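Local atomic coordinates of galactose mutarotase-like protein (Clostridium acetobutylicum, PDB entry 3OS7), a protein that probably binds carbohydrate and may interconvert the anomers of aldose sugars. Residues S175-G183 with F321-W330. Numbering follows the deposited sequence.
Sequences SEEMPLSVG and FKTLKPNESW
Leu324 O is gripped by two donors: the amide of Met178 (N to O 2.8 Å, nearly straight) and the side-chain amide of Asn172 on strand 163-172, while Glu177 CA adds a CA-H...O contact. The mate of the first bond runs from Leu324 N to Met178 O, also 2.8 Å, and closes the ring of an antiparallel hydrogen-bonded pair. Pro179 follows in a non-hydrogen-bonded position opposite Thr323, where its lack of an N-H costs the ladder nothing. At Leu180 and Lys322 the pairing frays: Leu180 N still reaches Lys322 O, but bent to 138°, and the return bond is long and weak. This short ladder ties strand 322-324 to the start of strand 178-189, within the antiparallel beta-sandwich of the galactose mutarotase family.

The backbone then swings through a type II turn, Lys325 to Glu328, and comes back as strand 329-340. Pro326 suits the second position of this turn, and Asn327 the third, where phi is positive; Glu328 N bonds back to Lys325 O, and Glu328 OE1 accepts Lys325 N through its anti lone pair, so the two residues are joined twice. The side chains of Leu180 and Trp330 cross at about a right angle. With CG of Leu180 anti to the backbone N (chi1 178°), the side chain extends toward Leu324 and Trp330, and Leu180 CD2 meets Trp330 CB at 3.4 Å. Leu180 CD2 also rests 3.9 Å from Leu324 CG, so this one methyl bridges strand 322-324 and the start of strand 329-340. Val182 lays CG2 over one face of the indole, offset toward the rim, while the slender selenomethionine at Met178 runs alongside Leu324.

On the sheet's other face, Thr323 OG1 donates to Glu177 OE2 at 2.6 Å, meeting the carboxylate on its anti side, 27° out of plane. Beyond it, Pro179 CB abuts the edge of the Phe321 ring.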
loop_
_atom_site.group_PDB
_atom_site.type_symbol
_atom_site.label_atom_id
_atom_site.label_comp_id
_atom_site.label_asym_id
_atom_site.label_seq_id
_atom_site.Cartn_x
_atom_site.Cartn_y
_atom_site.Cartn_z
ATOM N N SER A 175 -20.430 -14.866 -10.246
ATOM C CA SER A 175 -20.845 -15.296 -11.571
ATOM C C SER A 175 -20.829 -14.168 -12.607
ATOM O O SER A 175 -21.250 -14.363 -13.741
ATOM C CB SER A 175 -22.237 -15.906 -11.480
ATOM O OG SER A 175 -23.180 -14.941 -11.068
ATOM N N GLU A 176 -20.339 -12.984 -12.216
ATOM C CA GLU A 176 -20.334 -11.809 -13.082
ATOM C C GLU A 176 -18.960 -11.142 -13.111
ATOM O O GLU A 176 -18.135 -11.324 -12.217
ATOM C CB GLU A 176 -21.358 -10.788 -12.592
ATOM C CG GLU A 176 -22.806 -11.255 -12.678
ATOM C CD GLU A 176 -23.765 -10.258 -12.079
ATOM O OE1 GLU A 176 -23.814 -10.141 -10.831
ATOM O OE2 GLU A 176 -24.482 -9.596 -12.852
ATOM N N GLU A 177 -18.762 -10.309 -14.120
ATOM C CA GLU A 177 -17.559 -9.503 -14.241
ATOM C C GLU A 177 -17.415 -8.555 -13.040
ATOM O O GLU A 177 -18.339 -7.828 -12.740
ATOM C CB GLU A 177 -17.686 -8.687 -15.525
ATOM C CG GLU A 177 -16.403 -8.235 -16.101
ATOM C CD GLU A 177 -16.578 -7.292 -17.279
ATOM O OE1 GLU A 177 -17.729 -6.917 -17.637
ATOM O OE2 GLU A 177 -15.543 -6.913 -17.842
HETATM N N MSE A 178 -16.251 -8.567 -12.386
HETATM C CA MSE A 178 -16.015 -7.817 -11.158
HETATM C C MSE A 178 -15.063 -6.639 -11.409
HETATM O O MSE A 178 -13.945 -6.828 -11.863
HETATM C CB MSE A 178 -15.405 -8.712 -10.096
HETATM C CG MSE A 178 -15.361 -8.084 -8.716
HETATM SE SE MSE A 178 -14.364 -9.105 -7.449
HETATM C CE MSE A 178 -12.605 -8.373 -7.678
ATOM N N PRO A 179 -15.502 -5.421 -11.083
ATOM C CA PRO A 179 -14.583 -4.269 -11.155
ATOM C C PRO A 179 -13.381 -4.465 -10.258
ATOM O O PRO A 179 -13.519 -4.998 -9.152
ATOM C CB PRO A 179 -15.432 -3.119 -10.587
ATOM C CG PRO A 179 -16.858 -3.578 -10.784
ATOM C CD PRO A 179 -16.845 -5.042 -10.642
ATOM N N LEU A 180 -12.216 -3.983 -10.681
ATOM C CA LEU A 180 -11.000 -4.210 -9.922
ATOM C C LEU A 180 -10.085 -2.988 -9.968
ATOM O O LEU A 180 -9.692 -2.518 -11.043
ATOM C CB LEU A 180 -10.228 -5.384 -10.523
ATOM C CG LEU A 180 -8.894 -5.734 -9.856
ATOM C CD1 LEU A 180 -9.108 -6.419 -8.527
ATOM C CD2 LEU A 180 -8.124 -6.617 -10.802
ATOM N N SER A 181 -9.734 -2.516 -8.785
ATOM C CA SER A 181 -8.675 -1.523 -8.605
ATOM C C SER A 181 -8.153 -1.754 -7.189
ATOM O O SER A 181 -8.932 -1.885 -6.257
ATOM C CB SER A 181 -9.238 -0.143 -8.788
ATOM O OG SER A 181 -8.269 0.852 -8.586
ATOM N N VAL A 182 -6.852 -1.882 -7.067
ATOM C CA VAL A 182 -6.203 -2.268 -5.828
ATOM C C VAL A 182 -5.043 -1.304 -5.572
ATOM O O VAL A 182 -4.392 -0.843 -6.504
ATOM C CB VAL A 182 -5.606 -3.693 -5.934
ATOM C CG1 VAL A 182 -4.886 -4.113 -4.607
ATOM C CG2 VAL A 182 -6.670 -4.701 -6.294
ATOM N N GLY A 183 -4.721 -1.087 -4.305
ATOM C CA GLY A 183 -3.532 -0.345 -3.956
ATOM C C GLY A 183 -3.212 -0.506 -2.487
ATOM O O GLY A 183 -3.809 -1.341 -1.798
ATOM N N PHE A 321 -7.961 0.794 -15.137
ATOM C CA PHE A 321 -9.149 0.140 -14.645
ATOM C C PHE A 321 -9.225 -1.226 -15.304
ATOM O O PHE A 321 -8.959 -1.354 -16.496
ATOM C CB PHE A 321 -10.378 0.962 -14.988
ATOM C CG PHE A 321 -11.647 0.338 -14.543
ATOM C CD1 PHE A 321 -11.894 0.160 -13.207
ATOM C CD2 PHE A 321 -12.589 -0.105 -15.468
ATOM C CE1 PHE A 321 -13.091 -0.442 -12.779
ATOM C CE2 PHE A 321 -13.782 -0.670 -15.045
ATOM C CZ PHE A 321 -14.024 -0.828 -13.692
ATOM N N LYS A 322 -9.564 -2.230 -14.516
ATOM C CA LYS A 322 -9.615 -3.613 -14.961
ATOM C C LYS A 322 -10.885 -4.243 -14.420
ATOM O O LYS A 322 -11.540 -3.744 -13.499
ATOM C CB LYS A 322 -8.386 -4.401 -14.439
ATOM C CG LYS A 322 -7.048 -3.966 -15.020
ATOM C CD LYS A 322 -5.882 -4.844 -14.573
ATOM C CE LYS A 322 -5.487 -5.836 -15.649
ATOM N NZ LYS A 322 -6.626 -6.673 -16.098
ATOM N N THR A 323 -11.254 -5.358 -15.021
ATOM C CA THR A 323 -12.288 -6.177 -14.437
ATOM C C THR A 323 -11.772 -7.605 -14.425
ATOM O O THR A 323 -10.850 -7.958 -15.187
ATOM C CB THR A 323 -13.571 -6.084 -15.236
ATOM O OG1 THR A 323 -13.343 -6.607 -16.539
ATOM C CG2 THR A 323 -14.029 -4.634 -15.350
ATOM N N LEU A 324 -12.321 -8.411 -13.529
ATOM C CA LEU A 324 -12.037 -9.827 -13.489
ATOM C C LEU A 324 -13.268 -10.625 -13.934
ATOM O O LEU A 324 -14.374 -10.408 -13.464
ATOM C CB LEU A 324 -11.640 -10.253 -12.083
ATOM C CG LEU A 324 -10.304 -9.763 -11.542
ATOM C CD1 LEU A 324 -10.129 -10.284 -10.115
ATOM C CD2 LEU A 324 -9.199 -10.252 -12.455
ATOM N N LYS A 325 -13.050 -11.538 -14.871
ATOM C CA LYS A 325 -14.085 -12.470 -15.268
ATOM C C LYS A 325 -14.259 -13.497 -14.120
ATOM O O LYS A 325 -13.432 -13.566 -13.188
ATOM C CB LYS A 325 -13.696 -13.111 -16.622
ATOM C CG LYS A 325 -13.684 -12.132 -17.801
ATOM C CD LYS A 325 -13.378 -12.873 -19.115
ATOM C CE LYS A 325 -13.467 -11.970 -20.353
ATOM N NZ LYS A 325 -12.339 -10.992 -20.429
ATOM N N PRO A 326 -15.350 -14.275 -14.145
ATOM C CA PRO A 326 -15.583 -15.284 -13.114
ATOM C C PRO A 326 -14.415 -16.240 -12.970
ATOM O O PRO A 326 -13.924 -16.774 -13.977
ATOM C CB PRO A 326 -16.888 -15.968 -13.579
ATOM C CG PRO A 326 -17.596 -14.859 -14.302
ATOM C CD PRO A 326 -16.511 -14.147 -15.048
ATOM N N ASN A 327 -13.934 -16.356 -11.722
ATOM C CA ASN A 327 -12.802 -17.181 -11.320
ATOM C C ASN A 327 -11.458 -16.723 -11.835
ATOM O O ASN A 327 -10.464 -17.430 -11.662
ATOM C CB ASN A 327 -13.003 -18.675 -11.653
ATOM C CG ASN A 327 -12.248 -19.583 -10.681
ATOM O OD1 ASN A 327 -12.368 -19.424 -9.476
ATOM N ND2 ASN A 327 -11.465 -20.548 -11.214
ATOM N N GLU A 328 -11.419 -15.547 -12.451
ATOM C CA GLU A 328 -10.153 -14.921 -12.837
ATOM C C GLU A 328 -9.522 -14.250 -11.630
ATOM O O GLU A 328 -10.228 -13.769 -10.722
ATOM C CB GLU A 328 -10.367 -13.897 -13.932
ATOM C CG GLU A 328 -9.090 -13.460 -14.607
ATOM C CD GLU A 328 -9.294 -12.397 -15.677
ATOM O OE1 GLU A 328 -10.423 -11.894 -15.860
ATOM O OE2 GLU A 328 -8.290 -12.065 -16.344
ATOM N N SER A 329 -8.191 -14.201 -11.634
ATOM C CA SER A 329 -7.470 -13.518 -10.569
ATOM C C SER A 329 -6.553 -12.416 -11.073
ATOM O O SER A 329 -6.200 -12.368 -12.249
ATOM C CB SER A 329 -6.661 -14.532 -9.734
ATOM O OG SER A 329 -5.531 -15.010 -10.442
ATOM N N TRP A 330 -6.199 -11.531 -10.148
ATOM C CA TRP A 330 -5.185 -10.487 -10.337
ATOM C C TRP A 330 -4.149 -10.701 -9.234
ATOM O O TRP A 330 -4.507 -11.072 -8.105
ATOM C CB TRP A 330 -5.821 -9.083 -10.184
ATOM C CG TRP A 330 -4.770 -7.944 -10.123
ATOM C CD1 TRP A 330 -4.318 -7.193 -11.165
ATOM C CD2 TRP A 330 -4.076 -7.474 -8.962
ATOM N NE1 TRP A 330 -3.392 -6.288 -10.725
ATOM C CE2 TRP A 330 -3.223 -6.443 -9.375
ATOM C CE3 TRP A 330 -4.125 -7.801 -7.609
ATOM C CZ2 TRP A 330 -2.392 -5.771 -8.489
ATOM C CZ3 TRP A 330 -3.309 -7.137 -6.734
ATOM C CH2 TRP A 330 -2.444 -6.146 -7.174
#